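PDB 3SDS: ornithine carbamoyltransferase, mitochondrial from Coccidioides immitis, which catalyses the transfer of the carbamoyl group from carbamoyl phosphate to L-ornithine, giving L-citrulline and phosphate in arginine biosynthesis. Local coordinates for residues 23-28 and 144-149; 148-153 and 197-202; 156-161 and 332-337; 189-194 and 211-216; 306-311 and 325-330. All blocks are in the same frame, centred on the assembly; numbering follows the deposited sequence.

Contact 1: residues 23-28 and 144-149; sequences PRHLLS and VPVINA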
# COMPACT_ATOMS: atom_id res chain seq x y z
N PRO A 23 10.71 23.95 -9.20
CA PRO A 23 11.42 22.80 -8.57
C PRO A 23 12.52 22.22 -9.47
O PRO A 23 12.42 22.29 -10.69
CB PRO A 23 10.32 21.76 -8.36
CG PRO A 23 9.02 22.48 -8.59
CD PRO A 23 9.29 23.66 -9.45
N ARG A 24 13.55 21.64 -8.85
CA ARG A 24 14.65 21.00 -9.58
C ARG A 24 14.39 19.50 -9.64
O ARG A 24 14.08 18.88 -8.62
CB ARG A 24 15.97 21.27 -8.85
CG ARG A 24 17.22 21.00 -9.66
CD ARG A 24 18.43 20.61 -8.80
NE ARG A 24 19.51 20.13 -9.67
CZ ARG A 24 20.81 20.17 -9.39
NH1 ARG A 24 21.25 20.64 -8.23
NH2 ARG A 24 21.69 19.72 -10.29
N HIS A 25 14.52 18.91 -10.83
CA HIS A 25 14.25 17.49 -11.00
C HIS A 25 15.54 16.64 -11.18
O HIS A 25 16.61 17.19 -11.50
CB HIS A 25 13.24 17.28 -12.15
CG HIS A 25 12.05 18.18 -12.08
ND1 HIS A 25 11.04 18.03 -11.15
CD2 HIS A 25 11.68 19.24 -12.85
CE1 HIS A 25 10.12 18.97 -11.33
NE2 HIS A 25 10.49 19.72 -12.36
N LEU A 26 15.46 15.33 -10.94
CA LEU A 26 16.53 14.43 -11.32
C LEU A 26 16.04 13.50 -12.44
O LEU A 26 15.35 12.50 -12.17
CB LEU A 26 17.02 13.62 -10.12
CG LEU A 26 18.18 12.64 -10.36
CD1 LEU A 26 19.46 13.34 -10.84
CD2 LEU A 26 18.51 11.79 -9.14
N LEU A 27 16.36 13.83 -13.70
CA LEU A 27 15.94 13.00 -14.86
C LEU A 27 17.05 12.09 -15.43
O LEU A 27 16.76 11.05 -16.06
CB LEU A 27 15.34 13.86 -15.99
CG LEU A 27 14.21 14.86 -15.66
CD1 LEU A 27 13.62 15.43 -16.93
CD2 LEU A 27 13.09 14.24 -14.80
N SER A 28 18.31 12.49 -15.20
CA SER A 28 19.52 11.87 -15.77
C SER A 28 20.76 12.38 -15.06
O SER A 28 20.77 13.51 -14.57
CB SER A 28 19.64 12.23 -17.27
OG SER A 28 20.91 11.86 -17.80
N VAL A 144 6.26 19.93 -7.56
CA VAL A 144 7.20 19.34 -6.60
C VAL A 144 8.30 18.56 -7.34
O VAL A 144 8.11 18.17 -8.50
CB VAL A 144 6.49 18.44 -5.54
CG1 VAL A 144 5.29 19.17 -4.92
CG2 VAL A 144 6.08 17.08 -6.13
N PRO A 145 9.47 18.34 -6.70
CA PRO A 145 10.56 17.66 -7.42
C PRO A 145 10.13 16.28 -7.99
O PRO A 145 9.51 15.48 -7.27
CB PRO A 145 11.63 17.46 -6.34
CG PRO A 145 11.27 18.35 -5.23
CD PRO A 145 9.86 18.77 -5.34
N VAL A 146 10.47 16.01 -9.25
CA VAL A 146 10.25 14.68 -9.85
C VAL A 146 11.59 13.93 -9.95
O VAL A 146 12.57 14.49 -10.43
CB VAL A 146 9.56 14.76 -11.27
CG1 VAL A 146 9.30 13.38 -11.83
CG2 VAL A 146 8.25 15.54 -11.22
N ILE A 147 11.64 12.67 -9.50
CA ILE A 147 12.83 11.80 -9.71
C ILE A 147 12.50 10.66 -10.70
O ILE A 147 11.46 9.98 -10.55
CB ILE A 147 13.30 11.21 -8.37
CG1 ILE A 147 14.06 12.26 -7.56
CG2 ILE A 147 14.14 9.91 -8.55
CD1 ILE A 147 14.02 11.98 -6.05
N ASN A 148 13.37 10.46 -11.68
CA ASN A 148 13.19 9.44 -12.73
C ASN A 148 13.53 8.02 -12.27
O ASN A 148 14.70 7.67 -12.13
CB ASN A 148 14.04 9.80 -13.95
CG ASN A 148 13.72 8.94 -15.17
OD1 ASN A 148 12.83 8.08 -15.14
ND2 ASN A 148 14.45 9.17 -16.28
N ALA A 149 12.51 7.20 -12.07
CA ALA A 149 12.71 5.83 -11.59
C ALA A 149 13.26 4.91 -12.67
O ALA A 149 13.91 3.90 -12.36
CB ALA A 149 11.40 5.27 -11.04

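Contact 2: residues 148-153 and 197-202; sequences NALCDT and ANNVLF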
# COMPACT_ATOMS: atom_id res chain seq x y z
N ASN A 148 13.37 10.46 -11.68
CA ASN A 148 13.19 9.44 -12.73
C ASN A 148 13.53 8.02 -12.27
O ASN A 148 14.70 7.67 -12.13
CB ASN A 148 14.04 9.80 -13.95
CG ASN A 148 13.72 8.94 -15.17
OD1 ASN A 148 12.83 8.08 -15.14
ND2 ASN A 148 14.45 9.17 -16.28
N ALA A 149 12.51 7.20 -12.07
CA ALA A 149 12.71 5.83 -11.59
C ALA A 149 13.26 4.91 -12.67
O ALA A 149 13.91 3.90 -12.36
CB ALA A 149 11.40 5.27 -11.04
N LEU A 150 12.97 5.24 -13.93
CA LEU A 150 13.42 4.49 -15.10
C LEU A 150 12.61 4.97 -16.29
O LEU A 150 11.40 5.04 -16.23
CB LEU A 150 13.25 2.97 -14.92
CG LEU A 150 13.81 1.98 -15.98
CD1 LEU A 150 14.20 0.62 -15.35
CD2 LEU A 150 12.88 1.77 -17.21
N CYS A 151 13.29 5.30 -17.37
CA CYS A 151 12.61 5.59 -18.63
C CYS A 151 13.39 4.95 -19.79
O CYS A 151 14.34 4.18 -19.58
CB CYS A 151 12.36 7.10 -18.80
SG CYS A 151 13.66 8.11 -19.59
N ASP A 152 12.97 5.27 -21.00
CA ASP A 152 13.51 4.69 -22.22
C ASP A 152 15.03 4.85 -22.44
O ASP A 152 15.67 3.99 -23.05
CB ASP A 152 12.77 5.35 -23.36
CG ASP A 152 12.56 4.44 -24.52
OD1 ASP A 152 13.59 3.97 -25.07
OD2 ASP A 152 11.38 4.22 -24.89
N THR A 153 15.58 5.96 -21.93
CA THR A 153 16.97 6.36 -22.17
C THR A 153 17.80 6.64 -20.90
O THR A 153 19.03 6.69 -20.98
CB THR A 153 17.09 7.62 -23.11
OG1 THR A 153 16.55 8.77 -22.45
CG2 THR A 153 16.38 7.43 -24.45
N ALA A 197 22.90 -2.09 -25.89
CA ALA A 197 23.02 -0.69 -25.48
C ALA A 197 21.68 -0.21 -24.96
O ALA A 197 20.73 -0.05 -25.73
CB ALA A 197 23.45 0.16 -26.66
N ASN A 198 21.57 0.03 -23.66
CA ASN A 198 20.29 0.46 -23.13
C ASN A 198 20.39 1.57 -22.09
O ASN A 198 21.49 2.05 -21.78
CB ASN A 198 19.50 -0.75 -22.59
CG ASN A 198 20.18 -1.44 -21.41
OD1 ASN A 198 20.95 -0.85 -20.65
ND2 ASN A 198 19.86 -2.72 -21.24
N ASN A 199 19.22 1.95 -21.57
CA ASN A 199 19.08 2.99 -20.54
C ASN A 199 20.16 2.98 -19.44
O ASN A 199 20.74 4.02 -19.16
CB ASN A 199 17.66 3.03 -19.95
CG ASN A 199 17.16 1.68 -19.39
OD1 ASN A 199 17.92 0.71 -19.22
ND2 ASN A 199 15.87 1.64 -19.07
N VAL A 200 20.42 1.80 -18.86
CA VAL A 200 21.38 1.68 -17.77
C VAL A 200 22.80 2.07 -18.20
O VAL A 200 23.44 2.92 -17.57
CB VAL A 200 21.36 0.27 -17.15
CG1 VAL A 200 22.65 0.01 -16.37
CG2 VAL A 200 20.08 0.07 -16.25
N LEU A 201 23.27 1.46 -19.29
CA LEU A 201 24.57 1.82 -19.86
C LEU A 201 24.69 3.34 -20.11
O LEU A 201 25.68 3.97 -19.72
CB LEU A 201 24.84 1.04 -21.14
CG LEU A 201 26.00 1.55 -22.00
CD1 LEU A 201 27.31 1.50 -21.22
CD2 LEU A 201 26.11 0.76 -23.28
N PHE A 202 23.67 3.92 -20.74
CA PHE A 202 23.73 5.34 -21.07
C PHE A 202 24.17 6.21 -19.87
O PHE A 202 25.19 6.92 -19.98
CB PHE A 202 22.42 5.84 -21.69
CG PHE A 202 21.97 5.03 -22.89
CD1 PHE A 202 22.88 4.32 -23.66
CD2 PHE A 202 20.63 5.01 -23.26
CE1 PHE A 202 22.48 3.58 -24.75
CE2 PHE A 202 20.20 4.28 -24.34
CZ PHE A 202 21.12 3.56 -25.10

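Contact 3: residues 156-161 and 332-337; sequences PLQAIA and ENRLWA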
# COMPACT_ATOMS: atom_id res chain seq x y z
N PRO A 156 18.96 7.25 -13.63
CA PRO A 156 19.89 7.91 -12.69
C PRO A 156 20.18 7.14 -11.37
O PRO A 156 21.35 7.05 -10.95
CB PRO A 156 19.20 9.25 -12.39
CG PRO A 156 17.79 9.11 -12.88
CD PRO A 156 17.85 8.14 -14.01
N LEU A 157 19.13 6.59 -10.74
CA LEU A 157 19.31 5.88 -9.47
C LEU A 157 20.29 4.71 -9.57
O LEU A 157 21.05 4.44 -8.63
CB LEU A 157 17.97 5.43 -8.85
CG LEU A 157 17.02 6.53 -8.36
CD1 LEU A 157 15.68 5.94 -7.99
CD2 LEU A 157 17.57 7.30 -7.17
N GLN A 158 20.29 4.03 -10.72
CA GLN A 158 21.14 2.86 -10.92
C GLN A 158 22.63 3.22 -10.96
O GLN A 158 23.46 2.56 -10.30
CB GLN A 158 20.73 2.08 -12.17
CG GLN A 158 21.48 0.75 -12.31
CD GLN A 158 21.11 -0.26 -11.20
OE1 GLN A 158 19.93 -0.43 -10.85
NE2 GLN A 158 22.13 -0.94 -10.64
N ALA A 159 22.96 4.27 -11.71
CA ALA A 159 24.33 4.78 -11.79
C ALA A 159 24.91 5.10 -10.39
O ALA A 159 26.05 4.72 -10.07
CB ALA A 159 24.38 6.01 -12.70
N ILE A 160 24.11 5.77 -9.56
CA ILE A 160 24.53 6.13 -8.21
C ILE A 160 24.85 4.85 -7.41
O ILE A 160 25.91 4.76 -6.76
CB ILE A 160 23.48 7.01 -7.49
CG1 ILE A 160 23.25 8.31 -8.27
CG2 ILE A 160 23.93 7.32 -6.09
CD1 ILE A 160 21.97 9.09 -7.89
N ALA A 161 23.97 3.86 -7.48
CA ALA A 161 24.21 2.57 -6.85
C ALA A 161 25.49 1.91 -7.37
O ALA A 161 26.32 1.43 -6.58
CB ALA A 161 23.03 1.65 -7.05
N GLU A 332 21.52 -4.22 -3.09
CA GLU A 332 21.31 -3.52 -1.81
C GLU A 332 21.68 -2.03 -1.85
O GLU A 332 21.03 -1.21 -1.17
CB GLU A 332 22.06 -4.22 -0.67
CG GLU A 332 22.02 -3.45 0.67
CD GLU A 332 22.98 -3.96 1.73
OE1 GLU A 332 23.43 -5.13 1.67
OE2 GLU A 332 23.28 -3.17 2.65
N ASN A 333 22.71 -1.67 -2.62
CA ASN A 333 23.09 -0.27 -2.72
C ASN A 333 22.00 0.64 -3.35
O ASN A 333 22.15 1.87 -3.37
CB ASN A 333 24.43 -0.11 -3.45
CG ASN A 333 25.64 -0.62 -2.62
OD1 ASN A 333 25.60 -0.67 -1.38
ND2 ASN A 333 26.71 -1.00 -3.32
N ARG A 334 20.91 0.04 -3.85
CA ARG A 334 19.77 0.82 -4.32
C ARG A 334 19.10 1.55 -3.15
O ARG A 334 18.67 2.72 -3.27
CB ARG A 334 18.76 -0.05 -5.08
CG ARG A 334 19.13 -0.37 -6.55
CD ARG A 334 19.26 0.89 -7.44
NE ARG A 334 17.97 1.51 -7.78
CZ ARG A 334 17.16 1.06 -8.75
NH1 ARG A 334 17.50 -0.02 -9.46
NH2 ARG A 334 15.99 1.66 -9.00
N LEU A 335 19.03 0.86 -2.01
CA LEU A 335 18.42 1.42 -0.82
C LEU A 335 19.17 2.67 -0.40
O LEU A 335 18.56 3.72 -0.19
CB LEU A 335 18.36 0.39 0.31
CG LEU A 335 17.89 0.86 1.71
CD1 LEU A 335 16.54 1.58 1.71
CD2 LEU A 335 17.88 -0.27 2.74
N TRP A 336 20.50 2.55 -0.32
CA TRP A 336 21.37 3.64 0.14
C TRP A 336 21.39 4.81 -0.86
O TRP A 336 21.38 5.99 -0.44
CB TRP A 336 22.78 3.12 0.54
CG TRP A 336 22.67 1.81 1.34
CD1 TRP A 336 23.10 0.56 0.94
CD2 TRP A 336 22.03 1.61 2.61
NE1 TRP A 336 22.79 -0.37 1.89
CE2 TRP A 336 22.12 0.24 2.92
CE3 TRP A 336 21.39 2.47 3.53
CZ2 TRP A 336 21.60 -0.31 4.11
CZ3 TRP A 336 20.86 1.93 4.72
CH2 TRP A 336 20.98 0.55 4.99
N ALA A 337 21.33 4.50 -2.16
CA ALA A 337 21.26 5.54 -3.19
C ALA A 337 19.93 6.33 -3.18
O ALA A 337 19.94 7.55 -3.38
CB ALA A 337 21.52 4.93 -4.54

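Contact 4: residues 189-194 and 211-216; sequences LKIAWV and MGVNVA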
# COMPACT_ATOMS: atom_id res chain seq x y z
N LEU A 189 40.54 3.80 -14.09
CA LEU A 189 39.86 2.51 -14.15
C LEU A 189 39.24 2.20 -15.52
O LEU A 189 38.97 3.12 -16.30
CB LEU A 189 38.78 2.44 -13.08
CG LEU A 189 39.11 1.54 -11.90
CD1 LEU A 189 40.50 1.84 -11.32
CD2 LEU A 189 38.01 1.69 -10.86
N LYS A 190 39.03 0.92 -15.80
CA LYS A 190 38.37 0.50 -17.02
C LYS A 190 37.09 -0.29 -16.73
O LYS A 190 37.12 -1.23 -15.93
CB LYS A 190 39.29 -0.36 -17.89
CG LYS A 190 39.10 -0.11 -19.36
CD LYS A 190 39.22 -1.35 -20.22
CE LYS A 190 39.36 -0.91 -21.67
NZ LYS A 190 38.56 -1.70 -22.65
N ILE A 191 36.00 0.09 -17.39
CA ILE A 191 34.75 -0.69 -17.37
C ILE A 191 34.45 -1.27 -18.77
O ILE A 191 34.53 -0.57 -19.78
CB ILE A 191 33.52 0.15 -16.83
CG1 ILE A 191 33.75 0.58 -15.37
CG2 ILE A 191 32.19 -0.61 -16.94
CD1 ILE A 191 32.72 1.58 -14.85
N ALA A 192 34.12 -2.55 -18.82
CA ALA A 192 33.74 -3.15 -20.08
C ALA A 192 32.29 -3.58 -20.02
O ALA A 192 31.89 -4.39 -19.18
CB ALA A 192 34.63 -4.34 -20.39
N TRP A 193 31.50 -3.02 -20.93
CA TRP A 193 30.12 -3.40 -21.12
C TRP A 193 29.99 -4.36 -22.30
O TRP A 193 30.41 -4.04 -23.43
CB TRP A 193 29.26 -2.15 -21.35
CG TRP A 193 27.80 -2.48 -21.54
CD1 TRP A 193 27.21 -3.08 -22.64
CD2 TRP A 193 26.75 -2.24 -20.60
NE1 TRP A 193 25.86 -3.23 -22.42
CE2 TRP A 193 25.55 -2.73 -21.17
CE3 TRP A 193 26.71 -1.68 -19.31
CZ2 TRP A 193 24.31 -2.64 -20.51
CZ3 TRP A 193 25.50 -1.61 -18.65
CH2 TRP A 193 24.31 -2.08 -19.25
N VAL A 194 29.40 -5.53 -22.06
CA VAL A 194 29.20 -6.52 -23.14
C VAL A 194 27.72 -6.89 -23.24
O VAL A 194 27.16 -7.46 -22.30
CB VAL A 194 30.08 -7.80 -22.95
CG1 VAL A 194 29.87 -8.80 -24.09
CG2 VAL A 194 31.54 -7.44 -22.85
N MET A 211 33.83 11.03 -13.82
CA MET A 211 34.71 10.50 -12.78
C MET A 211 36.09 10.08 -13.28
O MET A 211 36.88 9.51 -12.53
CB MET A 211 34.04 9.33 -12.07
CG MET A 211 32.72 9.67 -11.35
SD MET A 211 32.91 10.71 -9.89
CE MET A 211 32.69 12.34 -10.60
N GLY A 212 36.38 10.37 -14.55
CA GLY A 212 37.68 10.01 -15.14
C GLY A 212 37.87 8.51 -15.30
O GLY A 212 39.00 8.03 -15.30
N VAL A 213 36.77 7.78 -15.46
CA VAL A 213 36.81 6.32 -15.66
C VAL A 213 36.58 5.93 -17.14
O VAL A 213 35.62 6.38 -17.76
CB VAL A 213 35.76 5.60 -14.78
CG1 VAL A 213 35.93 4.09 -14.83
CG2 VAL A 213 35.86 6.10 -13.35
N ASN A 214 37.46 5.08 -17.68
CA ASN A 214 37.36 4.60 -19.09
C ASN A 214 36.31 3.51 -19.32
O ASN A 214 36.23 2.55 -18.55
CB ASN A 214 38.72 4.15 -19.61
CG ASN A 214 39.78 5.27 -19.58
OD1 ASN A 214 39.50 6.42 -19.95
ND2 ASN A 214 41.00 4.93 -19.16
N VAL A 215 35.50 3.66 -20.37
CA VAL A 215 34.42 2.72 -20.67
C VAL A 215 34.59 2.19 -22.07
O VAL A 215 34.88 2.99 -22.98
CB VAL A 215 33.03 3.39 -20.60
CG1 VAL A 215 31.93 2.38 -20.98
CG2 VAL A 215 32.76 3.95 -19.22
N ALA A 216 34.40 0.88 -22.27
CA ALA A 216 34.46 0.27 -23.62
C ALA A 216 33.23 -0.58 -23.89
O ALA A 216 32.84 -1.37 -23.04
CB ALA A 216 35.72 -0.54 -23.79

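Contact 5: residues 306-311 and 325-330; sequences HCLPRH and SLVFPE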
# COMPACT_ATOMS: atom_id res chain seq x y z
N HIS A 306 25.87 -6.77 -12.77
CA HIS A 306 24.62 -6.96 -13.52
C HIS A 306 23.53 -6.37 -12.61
O HIS A 306 23.50 -6.64 -11.41
CB HIS A 306 24.41 -8.46 -13.74
CG HIS A 306 23.26 -8.83 -14.64
ND1 HIS A 306 22.03 -8.21 -14.59
CD2 HIS A 306 23.15 -9.81 -15.57
CE1 HIS A 306 21.22 -8.76 -15.48
NE2 HIS A 306 21.87 -9.74 -16.08
N CYS A 307 22.63 -5.55 -13.13
CA CYS A 307 21.68 -4.86 -12.25
C CYS A 307 20.39 -5.62 -11.88
O CYS A 307 19.52 -5.06 -11.20
CB CYS A 307 21.32 -3.49 -12.81
SG CYS A 307 20.33 -3.60 -14.29
N LEU A 308 20.25 -6.87 -12.33
CA LEU A 308 19.10 -7.73 -11.96
C LEU A 308 17.73 -7.26 -12.50
O LEU A 308 17.54 -6.06 -12.73
CB LEU A 308 19.02 -7.93 -10.44
CG LEU A 308 20.26 -8.45 -9.73
CD1 LEU A 308 19.92 -8.75 -8.31
CD2 LEU A 308 20.83 -9.69 -10.43
N PRO A 309 16.80 -8.20 -12.75
CA PRO A 309 16.95 -9.66 -12.63
C PRO A 309 17.87 -10.19 -13.72
O PRO A 309 18.02 -9.55 -14.77
CB PRO A 309 15.54 -10.19 -12.86
CG PRO A 309 14.94 -9.18 -13.80
CD PRO A 309 15.52 -7.84 -13.39
N ARG A 310 18.48 -11.34 -13.44
CA ARG A 310 19.40 -12.00 -14.34
C ARG A 310 18.69 -13.18 -15.01
O ARG A 310 17.99 -13.93 -14.33
CB ARG A 310 20.62 -12.48 -13.55
CG ARG A 310 21.61 -13.35 -14.32
CD ARG A 310 21.40 -14.82 -14.04
NE ARG A 310 22.46 -15.64 -14.61
CZ ARG A 310 22.71 -16.90 -14.27
NH1 ARG A 310 21.98 -17.50 -13.34
NH2 ARG A 310 23.70 -17.58 -14.86
N HIS A 311 18.87 -13.34 -16.32
CA HIS A 311 18.51 -14.58 -17.01
C HIS A 311 19.78 -15.30 -17.45
O HIS A 311 20.85 -14.67 -17.47
CB HIS A 311 17.56 -14.32 -18.19
CG HIS A 311 16.25 -13.73 -17.77
ND1 HIS A 311 15.92 -12.41 -17.98
CD2 HIS A 311 15.20 -14.28 -17.12
CE1 HIS A 311 14.72 -12.18 -17.49
NE2 HIS A 311 14.26 -13.29 -16.97
N SER A 325 31.80 -11.66 -8.06
CA SER A 325 30.50 -11.09 -8.38
C SER A 325 29.98 -10.15 -7.31
O SER A 325 29.72 -10.57 -6.19
CB SER A 325 29.51 -12.20 -8.65
OG SER A 325 28.23 -11.70 -9.01
N LEU A 326 29.82 -8.88 -7.67
CA LEU A 326 29.36 -7.84 -6.74
C LEU A 326 27.84 -7.60 -6.83
O LEU A 326 27.30 -6.61 -6.30
CB LEU A 326 30.11 -6.53 -7.02
CG LEU A 326 31.63 -6.52 -7.11
CD1 LEU A 326 32.09 -5.14 -7.60
CD2 LEU A 326 32.25 -6.87 -5.77
N VAL A 327 27.17 -8.54 -7.51
CA VAL A 327 25.74 -8.53 -7.80
C VAL A 327 24.79 -8.19 -6.61
O VAL A 327 23.95 -7.28 -6.72
CB VAL A 327 25.38 -9.86 -8.53
CG1 VAL A 327 24.04 -10.42 -8.08
CG2 VAL A 327 25.43 -9.66 -10.02
N PHE A 328 24.92 -8.89 -5.48
CA PHE A 328 24.04 -8.67 -4.33
C PHE A 328 24.34 -7.35 -3.56
O PHE A 328 23.41 -6.58 -3.23
CB PHE A 328 24.02 -9.90 -3.41
CG PHE A 328 23.57 -11.16 -4.10
CD1 PHE A 328 22.23 -11.33 -4.49
CD2 PHE A 328 24.49 -12.17 -4.41
CE1 PHE A 328 21.81 -12.49 -5.15
CE2 PHE A 328 24.08 -13.33 -5.08
CZ PHE A 328 22.73 -13.49 -5.45
N PRO A 329 25.62 -7.08 -3.27
CA PRO A 329 25.87 -5.74 -2.73
C PRO A 329 25.33 -4.61 -3.63
O PRO A 329 24.75 -3.65 -3.12
CB PRO A 329 27.40 -5.69 -2.64
CG PRO A 329 27.77 -7.13 -2.36
CD PRO A 329 26.84 -7.92 -3.23
N GLU A 330 25.49 -4.76 -4.95
CA GLU A 330 25.00 -3.80 -5.94
C GLU A 330 23.48 -3.61 -5.86
O GLU A 330 22.98 -2.49 -6.00
CB GLU A 330 25.38 -4.26 -7.35
CG GLU A 330 25.04 -3.27 -8.45
CD GLU A 330 25.24 -3.83 -9.86
OE1 GLU A 330 25.66 -5.00 -10.01
OE2 GLU A 330 24.96 -3.07 -10.83

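Contact 1: residues 23-28 and 144-149
Val144 meets Pro23 and His25 through its backbone: its N lies near CG of Pro23, and its O faces CE1 at the edge of the His25 ring. The rings of Pro23 and Pro145 then make apolar contact, CB of the first 4.3 Å from CD of the second. At Val146 a side chain stands in for a peptide group. The backbone N donates to ND1 of His25 (2.8 Å), lying only 7° out of the imidazole plane; CG of His25, anti to its carbonyl carbon (chi1 -47°), brings that edge to the strand. Val146 O accepts from Leu26 N. Ile147 forms the single bridge with Leu26, CG1 resting 4.1 Å from Leu26 CB, and both suit the buried ground next to helix 327-347. Asn148 closes the contact twice: its N donates to Leu26 O (2.9 Å), and its amide ND2 meets a lone pair of Leu27 O (3.0 Å, 170° at the hydrogen). The N-terminal chain thus runs nearly parallel beside strand 146-148, an outer strand of the carbamoyl phosphate domain's sheet, while helix 132-141 packs on His25 and Val146. Because ND1 accepts a peptide hydrogen, a neutral His25 would carry its proton on NE2.

Contact 2: residues 148-153 and 197-202
CG of Asn199 sits between its own backbone N and carbonyl carbon (chi1 55°), and this turns ND2 toward Cys151; CG of Phe202, anti to its carbonyl carbon (chi1 -54°), carries the ring edge to Thr153. ND2 of Asn199 donates to Cys151 O at 3.0 Å in an almost straight bond, 173° at the hydrogen, with the oxygen in the amide plane. Leu150 crosses the Asn199 side chain at about a right angle, its CD2 methyl 3.5 Å from ND2. The amide NH2 of Asn199 supplies the donor that Cys151 O needs, while Asn198 OD1, at the N-cap, accepts weakly from Val200 N. Phe202 CD2 lies 3.3 Å from Thr153 O, which approaches at the ring edge, where aromatic hydrogens are slightly positive. Asn148 ND2 donates to Cys151 SG (3.6 Å), joining two residues of the same loop. The bond to Cys151 links Asn199, a probable ornithine-binding residue of one domain, to a loop of the other. That loop leads from strand 146-148 to helix 156-169, Leu150 leaning on Arg128 of strand 124-128; helix 199-210 begins with Val200 and Leu201 against Trp193 of strand 190-194.

Contact 3: residues 156-161 and 332-337
The amide of Gln158 and the guanidinium of Arg334 stand almost perpendicular, their planes 89° apart. OE1 of Gln158 approaches NH1 of Arg334 obliquely at 2.8 Å, and the badly bent bond is weak; the stronger partners are Thr80, bonded to Arg334 NH2, and Asp162, bonded to Gln158 NE2. Leu157 CB comes obliquely to the guanidinium, 4.1 Å from NE. A second flat group, the indole of Trp336, has Leu335 CD2 over one face and the Glu332 carboxylate at its edge, where NE1 donates to OE2 (2.9 Å); Lys52 shares OE2 in a salt bridge. In Arg334 a bend at chi2 (-61°) lays CD beside Ala161 CB (3.9 Å), and a second at chi3 turns the charged end to Gln158. Both residues probably bind carbamoyl phosphate, as in relatives, so the crossing probably helps to shape that site. Away from the polar pair the helices touch through alanine methyls: Ala337 CB meets CG2 of the branched Ile160 at 3.7 Å and Ala161 CB at 4.4 Å. Alanine suits this place because a bare methyl lets the axes of the two short segments approach to 8.6 Å, with 108° between their directions. Helix 156-169 of one domain lies across the C-terminal helix 327-347, kinked at Arg334 and Leu335. Helix 34-51 packs on Ile160 and Trp336, and Ser120 and Met121 of the second subunit meet Glu332 and Leu335.

Contact 4: residues 189-194 and 211-216
Val213 points one methyl, CG1, into the angle between Leu189 and Ile191. CG1 is anti to the backbone N (chi1 -172°), which places it 3.7 Å from Leu189 CB and 4.1 Å from Ile191 CD1. The isoleucine arm reaches it at a slant, extended along chi2 (170°). Apolar residues suit this face, where Val215 and Trp193 also lie, because helices 156-169 and 199-210 cover it through Ile166, Phe163 and Ala208. The opposite face carries Lys190, Asn214, Ala192 and Ala216. There the lysine chain runs past Asn214, with Lys190 CG 4.3 Å from Asn214 CB. Beyond this, the bent chain takes NZ beside the small Ala216 methyl, and NZ bonds Ala255 O. Asn214 turns its OD1 to Asn245 N. Between the faces, the backbones form a parallel ladder: Asn214 N to Leu189 O, Ile191 N to Asn214 O, Ala216 N to Ile191 O (2.9 Å) and Trp193 N to Ala216 O. Gly212, with positive phi (68°), ends helix 199-210 in a Schellman motif, two residues before strand 214-218. This is the beta-alpha-beta unit of a Rossmann-like domain. The ladder pairs the peptide groups that the two strands turn to each other; one face is largely apolar, while the other mixes two alanines with the polar ends of Lys190 and Asn214.

Contact 5: residues 306-311 and 325-330
Val327 wedges its two methyls between His306 and Leu308, and here the apolar packing is close: CG2 lies 4.0 Å from His306 CB and 3.8 Å from His306 O, while CG1 meets Leu308 CD2 at 4.0 Å. A branched residue suits a spot with two separate neighbours to touch. Beside it Glu330 reaches out extended, CG anti to the backbone N (chi1 -175°), and OE1 accepts from His306 N with its syn lone pair (3.3 Å, 140° at the hydrogen). OE2 lies near Cys307 CA and near the carboxylate of Asp162, two like charges close together. Within the loop, His306 ND1 accepts from Leu308 N at 3.2 Å, and NE2 bonds Glu314. Cys307 is the probable proton acceptor, as in relatives, and with Leu308 probably binds carbamoyl phosphate, so the start of helix 327-347 packs against the probable catalytic loop. The grip ends at the cis peptide before Pro309. That proline is exposed, as is Pro329 on the helix side. Pro309 and His311 lean on Asn108 of the second subunit, and Leu308, from the close part, touches Val117 of the second subunit. The loop follows strand 303-306, an outer strand of its sheet; the start of helix 327-347 backs it, with Phe320 of helix 317-320 and Gln158 of helix 156-169 alongside.

Overall arrangement
The five contacts trace the two-domain build of the subunit. Contact 1 edges the sheet of the carbamoyl phosphate domain and contact 4 lies in the sheet of the ornithine domain, their centres about 27 Å apart on opposite sides of the chain's centre. Contacts 2 and 3, about 14 Å apart, join the domains. Contact 1 passes into contact 2 at Asn148, and strand 146-148 leads on to helix 156-169 of contact 3. Contacts 4 and 5 fall wholly between its two segments. Contact 4 leans on contact 2 through Trp193, while contact 5, about 12 Å from contact 3, shares helix 327-347 with it. Gln158, Asn199, Cys307 and Arg334 gather at the cleft where substrates probably bind.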